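Galectin-1 (Bufo arenarum, PDB 1A78) binds beta-galactosides and probably a range of complex carbohydrates as a homodimeric secreted lectin, and may regulate apoptosis and cell differentiation. Local coordinates at residues A[90-95]-A[112-117]; A[47-52]-A[72-77]; A[96-99]-A[105-108]; A[84-89]-A[124-129]. One frame throughout, in Å; residues are numbered along the deposited sequence.

Interaction 1 of 4, residues A[90-95]-A[112-117]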
loop_
_atom_site.group_PDB
_atom_site.type_symbol
_atom_site.label_atom_id
_atom_site.label_comp_id
_atom_site.label_asym_id
_atom_site.label_seq_id
_atom_site.Cartn_x
_atom_site.Cartn_y
_atom_site.Cartn_z
ATOM N N PHE A 90 13.508 -1.933 -3.206
ATOM C CA PHE A 90 13.762 -1.710 -4.611
ATOM C C PHE A 90 13.994 -0.236 -4.783
ATOM O O PHE A 90 13.143 0.581 -4.441
ATOM C CB PHE A 90 12.537 -2.103 -5.455
ATOM C CG PHE A 90 12.000 -3.438 -5.143
ATOM C CD1 PHE A 90 11.085 -3.605 -4.122
ATOM C CD2 PHE A 90 12.439 -4.556 -5.847
ATOM C CE1 PHE A 90 10.614 -4.875 -3.786
ATOM C CE2 PHE A 90 11.978 -5.837 -5.529
ATOM C CZ PHE A 90 11.070 -6.002 -4.499
ATOM N N GLU A 91 15.117 0.092 -5.385
ATOM C CA GLU A 91 15.493 1.450 -5.628
ATOM C C GLU A 91 15.427 1.607 -7.127
ATOM O O GLU A 91 15.978 0.789 -7.862
ATOM C CB GLU A 91 16.913 1.660 -5.120
ATOM C CG GLU A 91 17.400 3.089 -5.149
ATOM C CD GLU A 91 18.892 3.150 -4.914
ATOM O OE1 GLU A 91 19.379 2.600 -3.891
ATOM O OE2 GLU A 91 19.590 3.696 -5.785
ATOM N N TYR A 92 14.768 2.663 -7.584
ATOM C CA TYR A 92 14.600 2.911 -9.003
ATOM C C TYR A 92 15.531 3.993 -9.495
ATOM O O TYR A 92 15.581 5.083 -8.941
ATOM C CB TYR A 92 13.140 3.294 -9.278
ATOM C CG TYR A 92 12.802 3.673 -10.700
ATOM C CD1 TYR A 92 13.428 3.060 -11.790
ATOM C CD2 TYR A 92 11.817 4.623 -10.962
ATOM C CE1 TYR A 92 13.072 3.384 -13.094
ATOM C CE2 TYR A 92 11.458 4.952 -12.271
ATOM C CZ TYR A 92 12.082 4.330 -13.326
ATOM O OH TYR A 92 11.704 4.645 -14.614
ATOM N N GLN A 93 16.315 3.645 -10.505
ATOM C CA GLN A 93 17.234 4.553 -11.161
ATOM C C GLN A 93 16.789 4.443 -12.636
ATOM O O GLN A 93 16.228 3.426 -13.039
ATOM C CB GLN A 93 18.665 4.081 -10.939
ATOM C CG GLN A 93 19.108 4.074 -9.452
ATOM C CD GLN A 93 19.334 5.484 -8.875
ATOM O OE1 GLN A 93 19.664 6.416 -9.602
ATOM N NE2 GLN A 93 19.138 5.637 -7.573
ATOM N N THR A 94 16.976 5.478 -13.440
ATOM C CA THR A 94 16.494 5.422 -14.823
ATOM C C THR A 94 17.038 4.303 -15.717
ATOM O O THR A 94 16.477 4.018 -16.784
ATOM C CB THR A 94 16.735 6.768 -15.550
ATOM O OG1 THR A 94 18.063 7.233 -15.271
ATOM C CG2 THR A 94 15.716 7.819 -15.100
ATOM N N GLN A 95 18.130 3.677 -15.288
ATOM C CA GLN A 95 18.776 2.646 -16.081
ATOM C C GLN A 95 18.657 1.247 -15.514
ATOM O O GLN A 95 18.691 0.273 -16.267
ATOM C CB GLN A 95 20.252 3.011 -16.273
ATOM C CG GLN A 95 20.918 3.555 -14.991
ATOM C CD GLN A 95 22.415 3.798 -15.156
ATOM O OE1 GLN A 95 23.214 3.486 -14.256
ATOM N NE2 GLN A 95 22.809 4.349 -16.310
ATOM N N ARG A 112 14.161 -2.017 -18.848
ATOM C CA ARG A 112 13.961 -2.203 -20.281
ATOM C C ARG A 112 13.034 -1.153 -20.884
ATOM O O ARG A 112 12.935 -1.021 -22.097
ATOM C CB ARG A 112 13.536 -3.652 -20.559
ATOM C CG ARG A 112 14.326 -4.593 -19.639
ATOM C CD ARG A 112 14.650 -5.963 -20.207
ATOM N NE ARG A 112 13.955 -7.012 -19.476
ATOM C CZ ARG A 112 14.434 -8.225 -19.209
ATOM N NH1 ARG A 112 15.646 -8.582 -19.597
ATOM N NH2 ARG A 112 13.660 -9.107 -18.593
ATOM N N LYS A 113 12.455 -0.330 -20.022
ATOM C CA LYS A 113 11.563 0.744 -20.443
ATOM C C LYS A 113 11.564 1.805 -19.366
ATOM O O LYS A 113 11.162 1.538 -18.236
ATOM C CB LYS A 113 10.138 0.222 -20.627
ATOM C CG LYS A 113 9.155 1.294 -21.027
ATOM C CD LYS A 113 7.832 0.698 -21.397
ATOM C CE LYS A 113 6.876 1.807 -21.770
ATOM N NZ LYS A 113 7.372 2.643 -22.901
ATOM N N VAL A 114 12.051 2.995 -19.690
ATOM C CA VAL A 114 12.071 4.048 -18.686
ATOM C C VAL A 114 10.745 4.794 -18.649
ATOM O O VAL A 114 10.238 5.268 -19.669
ATOM C CB VAL A 114 13.246 5.032 -18.824
ATOM C CG1 VAL A 114 13.863 5.252 -17.442
ATOM C CG2 VAL A 114 14.289 4.508 -19.772
ATOM N N LEU A 115 10.154 4.780 -17.464
ATOM C CA LEU A 115 8.883 5.407 -17.184
ATOM C C LEU A 115 9.198 6.634 -16.351
ATOM O O LEU A 115 10.160 6.624 -15.577
ATOM C CB LEU A 115 8.031 4.449 -16.339
ATOM C CG LEU A 115 7.746 3.087 -16.979
ATOM C CD1 LEU A 115 7.109 2.128 -15.981
ATOM C CD2 LEU A 115 6.870 3.294 -18.204
ATOM N N PRO A 116 8.435 7.729 -16.547
ATOM C CA PRO A 116 8.647 8.963 -15.777
ATOM C C PRO A 116 8.501 8.657 -14.264
ATOM O O PRO A 116 9.075 9.349 -13.427
ATOM C CB PRO A 116 7.531 9.867 -16.284
ATOM C CG PRO A 116 7.353 9.416 -17.699
ATOM C CD PRO A 116 7.424 7.926 -17.605
ATOM N N SER A 117 7.703 7.641 -13.936
ATOM C CA SER A 117 7.501 7.187 -12.571
ATOM C C SER A 117 6.858 5.818 -12.678
ATOM O O SER A 117 6.286 5.493 -13.710
ATOM C CB SER A 117 6.588 8.127 -11.783
ATOM O OG SER A 117 5.218 7.869 -12.012
#
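The CA atoms of Thr-94 and Val-114 come within 6.0 Å of each other, whereas those of Tyr-92 and Ser-117 stand 9.0 Å apart. The side chain of Tyr-92 reaches across to the backbone of Leu-115, a worked example of a tyrosine at a strand end fastening a loop through its hydroxyl. With CG anti to the backbone N (chi1 176°), the ring of Tyr-92 extends to the 112-117 loop, and its OH donates a hydrogen bond to Leu-115 O at 2.7 Å. The donor lies in the carbonyl plane on a lone pair, with a C=O...O angle of 133°, and the carbonyl oxygen meets the phenol edge-on.

Beside this bond, Val-114 turns its CB towards the 90-95 segment. One methyl, CG1, lies between Tyr-92 OH, at 3.6 Å, and Thr-94, whose carbonyl O is its nearest atom at 3.0 Å and whose CB is 3.8 Å away. The threonine and valine side chains cross obliquely.

Tyr-92 closes strand 85-92 and also packs on Ile-97 of strand 96-101 and on Pro-14. The 112-117 loop leads from strand 106-110 of the five-stranded sheet to strand 118-124 of the six-stranded one, and Leu-115 rests on Leu-43 of strand 41-49.

Interaction 2 of 4, residues A[47-52]-A[72-77]. With YIO (1-thio-beta-D-galactopyranose), chain C; GAL (beta-D-galactopyranose), chain B.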
loop_
_atom_site.group_PDB
_atom_site.type_symbol
_atom_site.label_atom_id
_atom_site.label_comp_id
_atom_site.label_asym_id
_atom_site.label_seq_id
_atom_site.Cartn_x
_atom_site.Cartn_y
_atom_site.Cartn_z
ATOM N N ASN A 47 10.622 -12.944 -8.671
ATOM C CA ASN A 47 10.031 -14.192 -8.207
ATOM C C ASN A 47 11.010 -15.102 -7.434
ATOM O O ASN A 47 11.959 -15.634 -8.017
ATOM C CB ASN A 47 9.465 -14.898 -9.447
ATOM C CG ASN A 47 8.653 -16.139 -9.129
ATOM O OD1 ASN A 47 8.326 -16.887 -10.044
ATOM N ND2 ASN A 47 8.281 -16.350 -7.863
ATOM N N ALA A 48 10.800 -15.249 -6.126
ATOM C CA ALA A 48 11.655 -16.102 -5.300
ATOM C C ALA A 48 11.030 -17.492 -5.292
ATOM O O ALA A 48 9.985 -17.713 -4.668
ATOM C CB ALA A 48 11.764 -15.559 -3.878
ATOM N N ARG A 49 11.686 -18.431 -5.969
ATOM C CA ARG A 49 11.211 -19.803 -6.094
ATOM C C ARG A 49 11.799 -20.816 -5.127
ATOM O O ARG A 49 12.932 -21.231 -5.268
ATOM C CB ARG A 49 11.435 -20.282 -7.534
ATOM C CG ARG A 49 10.715 -19.417 -8.564
ATOM C CD ARG A 49 10.897 -19.905 -9.992
ATOM N NE ARG A 49 10.093 -19.124 -10.931
ATOM C CZ ARG A 49 10.056 -19.308 -12.251
ATOM N NH1 ARG A 49 10.780 -20.263 -12.830
ATOM N NH2 ARG A 49 9.319 -18.506 -13.002
ATOM N N PHE A 50 11.021 -21.201 -4.129
ATOM C CA PHE A 50 11.467 -22.210 -3.173
ATOM C C PHE A 50 11.563 -23.549 -3.912
ATOM O O PHE A 50 12.586 -24.223 -3.887
ATOM C CB PHE A 50 10.472 -22.332 -2.019
ATOM C CG PHE A 50 10.543 -21.206 -1.059
ATOM C CD1 PHE A 50 11.474 -21.223 -0.026
ATOM C CD2 PHE A 50 9.723 -20.090 -1.217
ATOM C CE1 PHE A 50 11.595 -20.133 0.845
ATOM C CE2 PHE A 50 9.831 -18.994 -0.356
ATOM C CZ PHE A 50 10.773 -19.017 0.679
ATOM N N ASP A 51 10.495 -23.904 -4.604
ATOM C CA ASP A 51 10.459 -25.123 -5.360
ATOM C C ASP A 51 9.389 -24.893 -6.409
ATOM O O ASP A 51 8.222 -25.157 -6.165
ATOM C CB ASP A 51 10.075 -26.262 -4.429
ATOM C CG ASP A 51 10.218 -27.616 -5.076
ATOM O OD1 ASP A 51 10.745 -27.681 -6.212
ATOM O OD2 ASP A 51 9.810 -28.614 -4.444
ATOM N N LEU A 52 9.779 -24.371 -7.565
ATOM C CA LEU A 52 8.816 -24.083 -8.615
ATOM C C LEU A 52 9.392 -24.185 -10.034
ATOM O O LEU A 52 10.396 -23.552 -10.353
ATOM C CB LEU A 52 8.226 -22.690 -8.383
ATOM C CG LEU A 52 7.050 -22.216 -9.241
ATOM C CD1 LEU A 52 5.776 -22.933 -8.777
ATOM C CD2 LEU A 52 6.909 -20.695 -9.116
ATOM N N GLU A 72 14.555 -13.853 -18.927
ATOM C CA GLU A 72 14.725 -14.080 -17.503
ATOM C C GLU A 72 16.177 -13.833 -17.114
ATOM O O GLU A 72 17.085 -13.960 -17.943
ATOM C CB GLU A 72 14.357 -15.517 -17.115
ATOM C CG GLU A 72 12.908 -15.927 -17.367
ATOM C CD GLU A 72 12.532 -17.218 -16.645
ATOM O OE1 GLU A 72 13.443 -17.966 -16.271
ATOM O OE2 GLU A 72 11.338 -17.491 -16.420
ATOM N N GLN A 73 16.371 -13.427 -15.862
ATOM C CA GLN A 73 17.681 -13.191 -15.278
ATOM C C GLN A 73 17.576 -13.959 -13.981
ATOM O O GLN A 73 16.777 -13.598 -13.119
ATOM C CB GLN A 73 17.932 -11.709 -14.985
ATOM C CG GLN A 73 19.139 -11.486 -14.055
ATOM C CD GLN A 73 19.494 -10.017 -13.845
ATOM O OE1 GLN A 73 19.613 -9.256 -14.804
ATOM N NE2 GLN A 73 19.671 -9.617 -12.583
ATOM N N ARG A 74 18.287 -15.070 -13.869
ATOM C CA ARG A 74 18.227 -15.853 -12.647
ATOM C C ARG A 74 19.321 -15.409 -11.684
ATOM O O ARG A 74 20.277 -14.770 -12.106
ATOM C CB ARG A 74 18.363 -17.345 -12.954
ATOM C CG ARG A 74 17.122 -17.957 -13.564
ATOM C CD ARG A 74 17.067 -19.464 -13.320
ATOM N NE ARG A 74 15.746 -20.030 -13.603
ATOM C CZ ARG A 74 15.091 -19.871 -14.748
ATOM N NH1 ARG A 74 15.635 -19.177 -15.737
ATOM N NH2 ARG A 74 13.848 -20.324 -14.874
ATOM N N GLU A 75 19.171 -15.732 -10.404
ATOM C CA GLU A 75 20.157 -15.373 -9.396
ATOM C C GLU A 75 20.185 -16.489 -8.383
ATOM O O GLU A 75 19.160 -17.098 -8.096
ATOM C CB GLU A 75 19.817 -14.059 -8.703
ATOM C CG GLU A 75 20.965 -13.069 -8.710
ATOM C CD GLU A 75 21.037 -12.275 -9.999
ATOM O OE1 GLU A 75 19.979 -12.057 -10.614
ATOM O OE2 GLU A 75 22.136 -11.841 -10.405
ATOM N N GLU A 76 21.362 -16.737 -7.822
ATOM C CA GLU A 76 21.555 -17.822 -6.857
ATOM C C GLU A 76 21.442 -17.469 -5.364
ATOM O O GLU A 76 21.283 -18.360 -4.537
ATOM C CB GLU A 76 22.894 -18.514 -7.138
ATOM C CG GLU A 76 23.129 -18.899 -8.624
ATOM C CD GLU A 76 22.114 -19.911 -9.152
ATOM O OE1 GLU A 76 21.755 -20.829 -8.378
ATOM O OE2 GLU A 76 21.684 -19.786 -10.330
ATOM N N VAL A 77 21.574 -16.197 -5.004
ATOM C CA VAL A 77 21.438 -15.813 -3.598
ATOM C C VAL A 77 19.966 -15.950 -3.225
ATOM O O VAL A 77 19.098 -15.414 -3.900
ATOM C CB VAL A 77 21.931 -14.361 -3.347
ATOM C CG1 VAL A 77 21.550 -13.898 -1.943
ATOM C CG2 VAL A 77 23.442 -14.306 -3.480
HETATM C C1 YIO C . 7.099 -18.175 -15.843
HETATM C C2 YIO C . 6.183 -18.008 -14.657
HETATM C C3 YIO C . 5.807 -16.549 -14.491
HETATM C C4 YIO C . 7.071 -15.763 -14.275
HETATM C C5 YIO C . 8.016 -15.992 -15.455
HETATM C C6 YIO C . 9.357 -15.335 -15.256
HETATM O O2 YIO C . 5.018 -18.777 -14.849
HETATM O O3 YIO C . 4.971 -16.405 -13.359
HETATM O O4 YIO C . 7.672 -16.175 -13.059
HETATM O O5 YIO C . 8.277 -17.393 -15.664
HETATM O O6 YIO C . 10.023 -15.223 -16.504
HETATM S S1 YIO C . 7.686 -19.886 -15.730
HETATM C C1 GAL B . 8.787 -19.885 -17.187
HETATM C C2 GAL B . 10.138 -20.520 -16.814
HETATM C C3 GAL B . 11.116 -20.433 -17.992
HETATM C C4 GAL B . 10.481 -21.052 -19.246
HETATM C C5 GAL B . 9.168 -20.352 -19.526
HETATM C C6 GAL B . 8.500 -20.976 -20.727
HETATM O O2 GAL B . 10.706 -19.872 -15.689
HETATM O O3 GAL B . 12.313 -21.120 -17.663
HETATM O O4 GAL B . 10.215 -22.435 -19.034
HETATM O O5 GAL B . 8.276 -20.513 -18.384
HETATM O O6 GAL B . 7.149 -20.582 -20.813
#
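Arg-49 points its CB towards Glu-72 and Arg-74, and shows how one arginine can organise a sugar site. The chain is extended from CG to NE. NE donates an almost straight hydrogen bond (172°) to Asn-47 OD1 at 3.0 Å; OD1 lies in the guanidinium plane, whereas NE stands 59° above the carbonyl plane of Asn-47. The bond helps fix the arginine's rotation. NH1 donates to GAL O2 at 2.9 Å and salt-bridges Asp-55. NH2 meets YIO O4 at 2.9 Å and, weakly, YIO O5 and GAL O2.

Arg-74 NH2 donates to GAL O3 at 3.3 Å and lies 3.7 Å from Arg-49 NH1, the guanidinium planes 78° apart; Asp-55, bridged to both, probably offsets their like charge. Glu-72 OE2, 4.1 Å from Arg-49 NH2 and beyond a salt bridge, accepts hydrogen bonds from YIO O6 and GAL O2, both at 2.6 Å, while OE1 forms a salt bridge with Arg-74 NH1 at 2.6 Å; GAL O2 thus bonds to both Arg-49 and Glu-72. Together these residues hold both galactose units of the thio-digalactose.

Strands 41-49 and 68-75 flank strand 58-65 in the six-stranded sheet; its Val-60 touches all three side chains and its Asn-62 binds YIO.

Interaction 3 of 4, residues A[96-99]-A[105-108]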
loop_
_atom_site.group_PDB
_atom_site.type_symbol
_atom_site.label_atom_id
_atom_site.label_comp_id
_atom_site.label_asym_id
_atom_site.label_seq_id
_atom_site.Cartn_x
_atom_site.Cartn_y
_atom_site.Cartn_z
ATOM N N LYS A 96 18.481 1.147 -14.204
ATOM C CA LYS A 96 18.388 -0.146 -13.545
ATOM C C LYS A 96 17.640 -0.007 -12.219
ATOM O O LYS A 96 17.526 1.090 -11.668
ATOM C CB LYS A 96 19.798 -0.668 -13.248
ATOM C CG LYS A 96 20.472 0.100 -12.105
ATOM C CD LYS A 96 21.894 -0.342 -11.806
ATOM C CE LYS A 96 22.864 0.185 -12.828
ATOM N NZ LYS A 96 24.263 0.118 -12.303
ATOM N N ILE A 97 17.191 -1.132 -11.682
ATOM C CA ILE A 97 16.493 -1.153 -10.415
ATOM C C ILE A 97 17.401 -1.944 -9.514
ATOM O O ILE A 97 17.872 -3.004 -9.901
ATOM C CB ILE A 97 15.122 -1.852 -10.527
ATOM C CG1 ILE A 97 14.182 -0.983 -11.375
ATOM C CG2 ILE A 97 14.561 -2.135 -9.135
ATOM C CD1 ILE A 97 12.841 -1.604 -11.738
ATOM N N ILE A 98 17.731 -1.396 -8.356
ATOM C CA ILE A 98 18.596 -2.081 -7.416
ATOM C C ILE A 98 17.726 -2.772 -6.373
ATOM O O ILE A 98 16.834 -2.141 -5.806
ATOM C CB ILE A 98 19.574 -1.077 -6.771
ATOM C CG1 ILE A 98 20.504 -0.533 -7.859
ATOM C CG2 ILE A 98 20.356 -1.726 -5.627
ATOM C CD1 ILE A 98 20.967 0.917 -7.665
ATOM N N ILE A 99 17.943 -4.075 -6.175
ATOM C CA ILE A 99 17.195 -4.866 -5.202
ATOM C C ILE A 99 18.125 -5.187 -4.017
ATOM O O ILE A 99 19.229 -5.693 -4.222
ATOM C CB ILE A 99 16.677 -6.201 -5.821
ATOM C CG1 ILE A 99 15.812 -5.943 -7.069
ATOM C CG2 ILE A 99 15.848 -6.967 -4.792
ATOM C CD1 ILE A 99 16.549 -5.884 -8.384
ATOM N N ASP A 105 22.615 -8.292 1.164
ATOM C CA ASP A 105 22.745 -8.689 -0.235
ATOM C C ASP A 105 22.059 -7.718 -1.166
ATOM O O ASP A 105 21.021 -7.152 -0.829
ATOM C CB ASP A 105 22.137 -10.061 -0.461
ATOM C CG ASP A 105 23.006 -11.162 0.055
ATOM O OD1 ASP A 105 24.160 -11.266 -0.433
ATOM O OD2 ASP A 105 22.529 -11.910 0.944
ATOM N N GLN A 106 22.562 -7.643 -2.391
ATOM C CA GLN A 106 22.017 -6.727 -3.369
ATOM C C GLN A 106 22.407 -7.100 -4.809
ATOM O O GLN A 106 23.439 -7.724 -5.042
ATOM C CB GLN A 106 22.544 -5.332 -3.013
ATOM C CG GLN A 106 22.309 -4.231 -4.016
ATOM C CD GLN A 106 23.081 -2.971 -3.663
ATOM O OE1 GLN A 106 22.850 -2.359 -2.614
ATOM N NE2 GLN A 106 24.011 -2.581 -4.536
ATOM N N PHE A 107 21.539 -6.782 -5.765
ATOM C CA PHE A 107 21.827 -7.005 -7.181
ATOM C C PHE A 107 20.933 -6.082 -7.987
ATOM O O PHE A 107 20.034 -5.466 -7.439
ATOM C CB PHE A 107 21.659 -8.477 -7.576
ATOM C CG PHE A 107 20.248 -8.973 -7.560
ATOM C CD1 PHE A 107 19.439 -8.853 -8.694
ATOM C CD2 PHE A 107 19.744 -9.622 -6.439
ATOM C CE1 PHE A 107 18.158 -9.377 -8.701
ATOM C CE2 PHE A 107 18.457 -10.150 -6.438
ATOM C CZ PHE A 107 17.665 -10.031 -7.564
ATOM N N SER A 108 21.197 -5.912 -9.265
ATOM C CA SER A 108 20.342 -5.033 -10.027
ATOM C C SER A 108 19.716 -5.766 -11.208
ATOM O O SER A 108 20.108 -6.905 -11.501
ATOM C CB SER A 108 21.121 -3.800 -10.484
ATOM O OG SER A 108 22.002 -4.103 -11.543
#
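The beta hairpin of strands 96-101 and 106-110 is held here by the antiparallel pairs Ile-98 with Ser-108, non-hydrogen-bonded, and Ile-99 with Phe-107, hydrogen-bonded. The short strand axes run 4.6 Å apart at their closest, with directions 165° from each other. Ile-99 N donates to Phe-107 O at 2.8 Å, and Phe-107 N returns the bond to Ile-99 O at 3.0 Å. CA-H...O contacts supplement the pairing: Ser-108 CA lies 3.2 Å from Ile-97 O, and Gln-106 CA 3.1 Å from Ile-99 O.

The two faces differ sharply. On one, Phe-107 has its CG between the backbone N and the carbonyl carbon (chi1 69°), which swings the ring back towards its partner; Ile-99 CD1 then touches Phe-107 CE1 at 3.9 Å, while Ile-99 CB stands over one ring face, offset towards the rim. On the other, Ile-98 CG2 lies against Gln-106 CG at 3.6 Å, and the aliphatic part of Lys-96 passes Ser-108, CD to OG 3.8 Å.

Ile-99 and Phe-107 look into the sandwich, where both meet Phe-46 of strand 41-49. Strand 106-110 is the outermost of its five-stranded sheet within the chain, and Ser-108 O accepts a bond from Gln-73 NE2 of strand 68-75 in the facing sheet.

Interaction 4 of 4, residues A[84-89]-A[124-129]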
loop_
_atom_site.group_PDB
_atom_site.type_symbol
_atom_site.label_atom_id
_atom_site.label_comp_id
_atom_site.label_asym_id
_atom_site.label_seq_id
_atom_site.Cartn_x
_atom_site.Cartn_y
_atom_site.Cartn_z
ATOM N N ALA A 84 8.359 -17.690 7.419
ATOM C CA ALA A 84 9.070 -16.584 8.082
ATOM C C ALA A 84 8.763 -15.229 7.439
ATOM O O ALA A 84 8.058 -15.159 6.442
ATOM C CB ALA A 84 10.567 -16.833 8.088
ATOM N N GLU A 85 9.284 -14.159 8.027
ATOM C CA GLU A 85 9.069 -12.805 7.526
ATOM C C GLU A 85 10.148 -12.338 6.558
ATOM O O GLU A 85 11.325 -12.630 6.748
ATOM C CB GLU A 85 9.042 -11.819 8.686
ATOM C CG GLU A 85 7.767 -11.824 9.498
ATOM C CD GLU A 85 7.554 -10.504 10.235
ATOM O OE1 GLU A 85 7.295 -9.479 9.548
ATOM O OE2 GLU A 85 7.635 -10.503 11.493
ATOM N N VAL A 86 9.767 -11.576 5.540
ATOM C CA VAL A 86 10.746 -11.061 4.602
ATOM C C VAL A 86 10.633 -9.562 4.456
ATOM O O VAL A 86 9.573 -8.984 4.713
ATOM C CB VAL A 86 10.592 -11.678 3.208
ATOM C CG1 VAL A 86 10.990 -13.110 3.253
ATOM C CG2 VAL A 86 9.167 -11.542 2.709
ATOM N N MET A 87 11.715 -8.946 3.995
ATOM C CA MET A 87 11.747 -7.514 3.759
ATOM C C MET A 87 12.692 -7.255 2.584
ATOM O O MET A 87 13.868 -7.617 2.641
ATOM C CB MET A 87 12.203 -6.799 5.015
ATOM C CG MET A 87 12.436 -5.337 4.849
ATOM S SD MET A 87 13.043 -4.629 6.401
ATOM C CE MET A 87 13.330 -6.103 7.436
ATOM N N VAL A 88 12.161 -6.699 1.496
ATOM C CA VAL A 88 12.937 -6.415 0.289
ATOM C C VAL A 88 12.765 -4.932 -0.057
ATOM O O VAL A 88 11.694 -4.367 0.167
ATOM C CB VAL A 88 12.434 -7.280 -0.956
ATOM C CG1 VAL A 88 13.460 -7.247 -2.095
ATOM C CG2 VAL A 88 12.147 -8.722 -0.554
ATOM N N CYS A 89 13.792 -4.322 -0.637
ATOM C CA CYS A 89 13.733 -2.930 -1.033
ATOM C C CYS A 89 14.162 -2.829 -2.481
ATOM O O CYS A 89 15.024 -3.574 -2.939
ATOM C CB CYS A 89 14.641 -2.094 -0.161
ATOM S SG CYS A 89 14.519 -2.593 1.535
ATOM N N GLU A 124 2.340 -11.440 -4.707
ATOM C CA GLU A 124 1.654 -12.686 -4.979
ATOM C C GLU A 124 2.167 -13.732 -3.997
ATOM O O GLU A 124 3.377 -13.958 -3.904
ATOM C CB GLU A 124 1.943 -13.180 -6.393
ATOM C CG GLU A 124 1.686 -12.217 -7.548
ATOM C CD GLU A 124 2.206 -12.795 -8.876
ATOM O OE1 GLU A 124 2.553 -14.006 -8.904
ATOM O OE2 GLU A 124 2.287 -12.053 -9.890
ATOM N N GLY A 125 1.260 -14.350 -3.253
ATOM C CA GLY A 125 1.662 -15.390 -2.330
ATOM C C GLY A 125 2.591 -14.981 -1.207
ATOM O O GLY A 125 3.423 -15.769 -0.754
ATOM N N LEU A 126 2.396 -13.769 -0.712
ATOM C CA LEU A 126 3.201 -13.223 0.368
ATOM C C LEU A 126 2.226 -12.391 1.203
ATOM O O LEU A 126 1.451 -11.598 0.656
ATOM C CB LEU A 126 4.282 -12.334 -0.240
ATOM C CG LEU A 126 5.322 -11.727 0.675
ATOM C CD1 LEU A 126 6.204 -12.803 1.261
ATOM C CD2 LEU A 126 6.128 -10.731 -0.109
ATOM N N ALA A 127 2.189 -12.637 2.508
ATOM C CA ALA A 127 1.292 -11.887 3.388
ATOM C C ALA A 127 1.865 -10.502 3.668
ATOM O O ALA A 127 2.947 -10.374 4.220
ATOM C CB ALA A 127 1.050 -12.644 4.705
ATOM N N PHE A 128 1.134 -9.479 3.249
ATOM C CA PHE A 128 1.506 -8.084 3.427
ATOM C C PHE A 128 1.524 -7.632 4.894
ATOM O O PHE A 128 0.671 -8.003 5.688
ATOM C CB PHE A 128 0.507 -7.237 2.627
ATOM C CG PHE A 128 0.578 -5.760 2.893
ATOM C CD1 PHE A 128 1.548 -4.979 2.291
ATOM C CD2 PHE A 128 -0.345 -5.154 3.741
ATOM C CE1 PHE A 128 1.602 -3.619 2.526
ATOM C CE2 PHE A 128 -0.301 -3.799 3.986
ATOM C CZ PHE A 128 0.671 -3.028 3.380
ATOM N N LYS A 129 2.536 -6.874 5.271
ATOM C CA LYS A 129 2.589 -6.340 6.625
ATOM C C LYS A 129 2.742 -4.827 6.511
ATOM O O LYS A 129 2.038 -4.091 7.170
ATOM C CB LYS A 129 3.727 -6.965 7.450
ATOM C CG LYS A 129 3.491 -8.441 7.774
ATOM C CD LYS A 129 4.371 -8.937 8.919
ATOM C CE LYS A 129 3.892 -10.309 9.423
ATOM N NZ LYS A 129 4.539 -10.757 10.710
#
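Glu-85 and Lys-129 reach for each other across the galectin beta-sandwich's five-stranded sheet, in which strands 85-92 and 127-133 lie on either side of strand 16-23. With a strand between them, the backbones stay well apart, Glu-85 CA lying 8.9 Å from Ala-127 CA, and the contact illustrates how side chains alone can bridge next-but-one strands.

The CB of Glu-85 does not aim straight at the partner, but the extended chain brings the carboxylate to it. Lys-129 already points its CB that way and stays extended to its amine, so the two chains meet at about a right angle. NZ forms a salt bridge with Glu-85 OE2 at 3.2 Å, and the methylenes of the lysine run past OE1. Both chains pass Ser-23 of the intervening strand. The backbone of Lys-129 is hydrogen-bonded to the second subunit, and Phe-128 packs on Thr-133 of that neighbouring subunit.

A second, apolar contact lies in the buried interior, among Ile-24, Phe-80 and Phe-31. Leu-126 has CG anti to its backbone N (chi1 -175°), which carries the tip nearer the 84-89 segment than its CB is. Val-86 places CG2 between its own N and carbonyl carbon, and this methyl meets Leu-126 CD1 at 3.5 Å.

Overall arrangement
Along the chain, interaction 2 comes first: segment 47-52 is met by 72-77, closing a loop that carries strand 58-65, before any other contact opens. The remaining three are nested. Interaction 4 opens at 84-89, interaction 1 follows on the same strand at 90-95, and interaction 3, the hairpin of 96-99 with 105-108, closes innermost. Interaction 1 then closes at 112-117 and interaction 4 at 124-129, on opposite sides of the chain's centre. Interactions 1, 3 and 4 share the five-stranded sheet, whereas interaction 2 belongs to the six-stranded one. Gln-73 and Ser-108 connect interactions 2 and 3, joining the two layers of the sandwich.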